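Local atomic coordinates of aminopeptidase-like protein (Chaetomium thermophilum, PDB entry 5JM6), a protein that assembles into a dodecamer and probably works as a zinc-dependent aminopeptidase of the M18 family. Residues 305-308 with 309-312; 489-492 with 493-497. One frame throughout, in Å; residues are numbered along the deposited sequence.

In the fold
Interaction 1 carries the dizinc site and interaction 2 lies behind it, their centres about 10 Å apart. Residues 305-312 lie at the N-terminal end of helix 305-320, where Asp306 bridges both metals. Residues 489-497 join strand 489-492 to helix 495-514 and meet the apolar side of that helix end: Leu309 CD2 lies 3.6 Å from Thr491 CG2, and Leu309 CD1 3.8 Å from Pro496 CG. Beside them, Ile305 CD1 packs against Ala489 CB at 4.0 Å. Interaction 2 takes no direct part in metal binding, since the side chain of Thr491 stays about 12 Å from a zinc ion and about 10 Å from the side chain of Asp306.

Interaction 1: residues 305-308 with 309-312; sequences IDDK and LCSW. With ZN (zinc ion), chain G; ZN (zinc ion), chain H.
The carbonyl oxygen of Asp307 is met by Ser311 through one sound bond and one that is weak and undecided. The backbone N of Ser311 is 2.9 Å from Asp307 O in a fairly straight bond (157° at the hydrogen). Ser311 OG reaches the same oxygen only weakly; the one hydroxyl proton also has His133 O within reach, and the choice is not settled. One residue on, Trp312 N repeats the helical step to Lys308 O at 2.9 Å.

The metal centre lies at the N-terminal end of the helix. Asp306 bridges two zinc ions: OD2 binds one at 1.8 Å together with Glu340 and His485, and OD1 the other at 2.0 Å with His133 and Asp391. Its CG stands opposite the backbone N (chi1 -175°), which swings the carboxylate away from residues 309-312 and out to the metals. Next to it, the carboxylate of Asp307 leans forward along the helix: OD1 lies beside the Cys310 side chain, and OD2 accepts a hydrogen bond from His133 N. Replacing this aspartate by alanine removes the acceptor of His133 N, and the zinc ligand His133 is likely to be less firmly placed.

On another side of the helix, Ile305 and Leu309 run side by side, CG2 of Ile305 being 3.6 Å from Leu309 CB. Helix 55-64 covers this side, Tyr58 touching both residues. Trp312 stacks on Phe61 and donates NE1 to Tyr74 OH, while Cys310 packs against strands 386-394 and 473-481 of the large mixed sheet.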
ATOM      1  N   ILE A 305      16.828  34.796  18.022  1.00 45.82           N
ATOM      2  CA  ILE A 305      17.592  34.459  19.208  1.00 41.42           C
ATOM      3  C   ILE A 305      18.700  33.459  18.879  1.00 49.05           C
ATOM      4  O   ILE A 305      19.712  33.443  19.587  1.00 49.07           O
ATOM      5  CB  ILE A 305      16.693  33.900  20.341  1.00 44.56           C
ATOM      6  CG1 ILE A 305      15.612  34.913  20.717  1.00 41.67           C
ATOM      7  CG2 ILE A 305      17.508  33.590  21.589  1.00 41.70           C
ATOM      8  CD1 ILE A 305      14.894  34.572  22.011  1.00 40.10           C
ATOM      9  N   ASP A 306      18.582  32.680  17.791  1.00 56.02           N
ATOM     10  CA  ASP A 306      19.628  31.681  17.585  1.00 56.86           C
ATOM     11  C   ASP A 306      20.889  32.505  17.368  1.00 60.87           C
ATOM     12  O   ASP A 306      21.164  33.073  16.306  1.00 53.61           O
ATOM     13  CB  ASP A 306      19.334  30.733  16.399  1.00 70.11           C
ATOM     14  CG  ASP A 306      20.386  29.607  16.251  1.00 70.87           C
ATOM     15  OD1 ASP A 306      21.596  29.877  16.375  1.00 62.98           O
ATOM     16  OD2 ASP A 306      20.008  28.437  16.027  1.00 57.01           O
ATOM     17  N   ASP A 307      21.625  32.477  18.476  1.00 64.36           N
ATOM     18  CA  ASP A 307      22.879  33.142  18.846  1.00 46.09           C
ATOM     19  C   ASP A 307      23.059  34.659  18.901  1.00 43.17           C
ATOM     20  O   ASP A 307      24.105  35.088  19.375  1.00 44.76           O
ATOM     21  CB  ASP A 307      24.029  32.590  18.040  1.00 47.13           C
ATOM     22  CG  ASP A 307      24.980  31.816  18.920  1.00 51.59           C
ATOM     23  OD1 ASP A 307      24.613  31.607  20.094  1.00 54.59           O
ATOM     24  OD2 ASP A 307      26.088  31.462  18.483  1.00 53.12           O
ATOM     25  N   LYS A 308      22.105  35.485  18.491  1.00 44.99           N
ATOM     26  CA  LYS A 308      22.249  36.888  18.871  1.00 39.60           C
ATOM     27  C   LYS A 308      22.280  36.966  20.406  1.00 40.88           C
ATOM     28  O   LYS A 308      22.926  37.842  20.974  1.00 43.11           O
ATOM     29  CB  LYS A 308      21.134  37.759  18.289  1.00 32.34           C
ATOM     30  CG  LYS A 308      21.421  38.277  16.879  1.00 35.43           C
ATOM     31  CD  LYS A 308      20.180  38.920  16.275  1.00 36.09           C
ATOM     32  CE  LYS A 308      20.505  39.761  15.050  1.00 31.61           C
ATOM     33  NZ  LYS A 308      20.563  38.974  13.788  1.00 33.54           N
ATOM     34  N   LEU A 309      21.622  36.011  21.063  1.00 40.66           N
ATOM     35  CA  LEU A 309      21.609  35.934  22.525  1.00 38.25           C
ATOM     36  C   LEU A 309      22.976  35.591  23.131  1.00 42.62           C
ATOM     37  O   LEU A 309      23.470  36.328  23.982  1.00 44.66           O
ATOM     38  CB  LEU A 309      20.563  34.916  22.990  1.00 44.09           C
ATOM     39  CG  LEU A 309      20.490  34.581  24.484  1.00 41.15           C
ATOM     40  CD1 LEU A 309      20.422  35.835  25.341  1.00 43.53           C
ATOM     41  CD2 LEU A 309      19.289  33.696  24.766  1.00 32.27           C
ATOM     42  N   CYS A 310      23.584  34.481  22.716  1.00 41.10           N
ATOM     43  CA  CYS A 310      24.889  34.111  23.267  1.00 38.35           C
ATOM     44  C   CYS A 310      25.966  35.100  22.836  1.00 36.98           C
ATOM     45  O   CYS A 310      26.881  35.403  23.601  1.00 35.11           O
ATOM     46  CB  CYS A 310      25.291  32.695  22.850  1.00 42.12           C
ATOM     47  SG  CYS A 310      24.391  31.365  23.681  1.00 58.29           S
ATOM     48  N   SER A 311      25.853  35.605  21.612  1.00 37.47           N
ATOM     49  CA  SER A 311      26.812  36.581  21.111  1.00 31.81           C
ATOM     50  C   SER A 311      26.750  37.880  21.904  1.00 35.97           C
ATOM     51  O   SER A 311      27.782  38.411  22.312  1.00 36.27           O
ATOM     52  CB  SER A 311      26.572  36.865  19.630  1.00 31.76           C
ATOM     53  OG  SER A 311      26.927  35.747  18.835  1.00 34.94           O
ATOM     54  N   TRP A 312      25.542  38.389  22.126  1.00 35.38           N
ATOM     55  CA  TRP A 312      25.388  39.650  22.841  1.00 32.49           C
ATOM     56  C   TRP A 312      25.909  39.544  24.268  1.00 30.45           C
ATOM     57  O   TRP A 312      26.563  40.461  24.764  1.00 31.66           O
ATOM     58  CB  TRP A 312      23.928  40.098  22.851  1.00 32.14           C
ATOM     59  CG  TRP A 312      23.739  41.451  23.454  1.00 33.42           C
ATOM     60  CD1 TRP A 312      23.942  42.655  22.846  1.00 30.55           C
ATOM     61  CD2 TRP A 312      23.310  41.740  24.788  1.00 28.23           C
ATOM     62  NE1 TRP A 312      23.665  43.679  23.721  1.00 29.49           N
ATOM     63  CE2 TRP A 312      23.275  43.143  24.920  1.00 31.76           C
ATOM     64  CE3 TRP A 312      22.953  40.951  25.885  1.00 27.12           C
ATOM     65  CZ2 TRP A 312      22.896  43.772  26.104  1.00 34.27           C
ATOM     66  CZ3 TRP A 312      22.577  41.576  27.059  1.00 31.64           C
ATOM     67  CH2 TRP A 312      22.552  42.973  27.159  1.00 32.44           C
TER
HETATM   68 ZN    ZN G 601      20.323  28.291  14.246  1.00111.48          ZN
HETATM   69 ZN    ZN H 602      23.262  28.845  16.589  1.00 71.99          ZN

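Interaction 2: residues 489-492 with 493-497; sequences AMTG and SLDPG
Gly492 meets Asp495 through both its amide N and its carbonyl O. Gly492 N donates to Asp495 OD2 at 3.0 Å; the bond is bent, 133° at the hydrogen, and uses the lone pair of OD2 that faces away from the other carboxylate oxygen. In return, Asp495 N donates to Gly492 O over 3.1 Å, with a straighter 157° at the hydrogen. The same oxygen takes a further bond from Thr491 OG1, 3.2 Å away, and the two donors arrive from opposite faces of the carbonyl plane. Thr491 can make this bond because chi1 of 70° sets OG1 between its own N and carbonyl carbon, turned forward to the next peptide. OG1 also lies 3.9 Å from Asp495 CB, where the two side chains pass at a slant.

Residues 492 to 495 form a type I beta turn, by which the chain leaves strand 489-492, an outer strand of a three-stranded antiparallel sheet, and enters helix 495-514. Thr491 and Ser493 keep backbone hydrogen bonds to Ile300 and Glu298, so the pairing with strand 299-302 runs on past its start, to Glu298, as the turn begins.

Asn413 holds the turn from outside: its backbone N gives Asp495 OD2 a second donor, and its OD1 accepts from Leu494 N. The carbonyl O of Ser493 is satisfied by Thr55 OG1, and its OG has the carbonyl oxygens of Lys297 and Glu298 within weak hydrogen-bonding reach. Pro496, which has no N-H to offer, places ring atom CD 3.6 Å from Gly492 O. Farther back on the strand, Met490 packs against Arg203 of a second subunit.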
ATOM      1  N   ALA A 489      11.172  33.281  19.125  1.00 36.94           N
ATOM      2  CA  ALA A 489      11.504  32.299  20.159  1.00 30.94           C
ATOM      3  C   ALA A 489      11.316  32.873  21.562  1.00 32.67           C
ATOM      4  O   ALA A 489      10.798  33.978  21.722  1.00 35.33           O
ATOM      5  CB  ALA A 489      12.930  31.800  19.976  1.00 29.06           C
ATOM      6  N   MET A 490      11.717  32.108  22.574  1.00 32.52           N
ATOM      7  CA  MET A 490      11.637  32.570  23.958  1.00 33.13           C
ATOM      8  C   MET A 490      12.756  32.009  24.837  1.00 35.88           C
ATOM      9  O   MET A 490      13.168  30.861  24.677  1.00 39.82           O
ATOM     10  CB  MET A 490      10.279  32.198  24.561  1.00 30.26           C
ATOM     11  CG  MET A 490       9.975  30.708  24.521  1.00 36.08           C
ATOM     12  SD  MET A 490       8.409  30.255  25.291  1.00 42.58           S
ATOM     13  CE  MET A 490       8.812  30.411  27.026  1.00 40.94           C
ATOM     14  N   THR A 491      13.253  32.840  25.749  1.00 30.07           N
ATOM     15  CA  THR A 491      14.061  32.374  26.874  1.00 33.31           C
ATOM     16  C   THR A 491      13.574  33.080  28.130  1.00 33.39           C
ATOM     17  O   THR A 491      12.631  33.870  28.080  1.00 37.02           O
ATOM     18  CB  THR A 491      15.576  32.644  26.699  1.00 33.41           C
ATOM     19  OG1 THR A 491      15.839  34.049  26.804  1.00 34.52           O
ATOM     20  CG2 THR A 491      16.072  32.133  25.364  1.00 39.28           C
ATOM     21  N   GLY A 492      14.217  32.796  29.255  1.00 29.04           N
ATOM     22  CA  GLY A 492      13.910  33.487  30.491  1.00 32.95           C
ATOM     23  C   GLY A 492      14.436  34.910  30.467  1.00 32.18           C
ATOM     24  O   GLY A 492      15.419  35.205  29.788  1.00 35.89           O
ATOM     25  N   SER A 493      13.784  35.791  31.215  1.00 28.72           N
ATOM     26  CA  SER A 493      14.159  37.199  31.231  1.00 30.63           C
ATOM     27  C   SER A 493      15.524  37.429  31.875  1.00 40.85           C
ATOM     28  O   SER A 493      16.167  38.448  31.625  1.00 44.20           O
ATOM     29  CB  SER A 493      13.098  38.023  31.959  1.00 30.55           C
ATOM     30  OG  SER A 493      12.965  37.594  33.301  1.00 35.29           O
ATOM     31  N   LEU A 494      15.962  36.490  32.706  1.00 35.74           N
ATOM     32  CA  LEU A 494      17.261  36.612  33.361  1.00 33.92           C
ATOM     33  C   LEU A 494      18.373  35.921  32.592  1.00 38.17           C
ATOM     34  O   LEU A 494      19.541  36.012  32.967  1.00 36.18           O
ATOM     35  CB  LEU A 494      17.203  36.038  34.772  1.00 37.90           C
ATOM     36  CG  LEU A 494      16.191  36.680  35.711  1.00 33.39           C
ATOM     37  CD1 LEU A 494      16.178  35.921  37.021  1.00 22.40           C
ATOM     38  CD2 LEU A 494      16.533  38.144  35.925  1.00 40.16           C
ATOM     39  N   ASP A 495      18.016  35.221  31.526  1.00 37.67           N
ATOM     40  CA  ASP A 495      18.997  34.431  30.797  1.00 43.12           C
ATOM     41  C   ASP A 495      20.090  35.247  30.086  1.00 39.24           C
ATOM     42  O   ASP A 495      21.236  34.800  30.042  1.00 38.18           O
ATOM     43  CB  ASP A 495      18.284  33.500  29.817  1.00 37.65           C
ATOM     44  CG  ASP A 495      17.925  32.167  30.457  1.00 47.78           C
ATOM     45  OD1 ASP A 495      18.841  31.504  30.989  1.00 51.91           O
ATOM     46  OD2 ASP A 495      16.733  31.794  30.456  1.00 45.78           O
ATOM     47  N   PRO A 496      19.758  36.426  29.517  1.00 39.26           N
ATOM     48  CA  PRO A 496      20.893  37.210  29.013  1.00 37.15           C
ATOM     49  C   PRO A 496      21.882  37.586  30.114  1.00 39.81           C
ATOM     50  O   PRO A 496      23.078  37.357  29.949  1.00 31.79           O
ATOM     51  CB  PRO A 496      20.225  38.458  28.431  1.00 35.90           C
ATOM     52  CG  PRO A 496      18.859  38.008  28.062  1.00 37.32           C
ATOM     53  CD  PRO A 496      18.468  37.016  29.119  1.00 38.13           C
ATOM     54  N   GLY A 497      21.379  38.106  31.230  1.00 40.44           N
ATOM     55  CA  GLY A 497      22.222  38.514  32.340  1.00 36.51           C
ATOM     56  C   GLY A 497      23.042  37.371  32.904  1.00 37.46           C
ATOM     57  O   GLY A 497      24.248  37.507  33.118  1.00 38.74           O
TER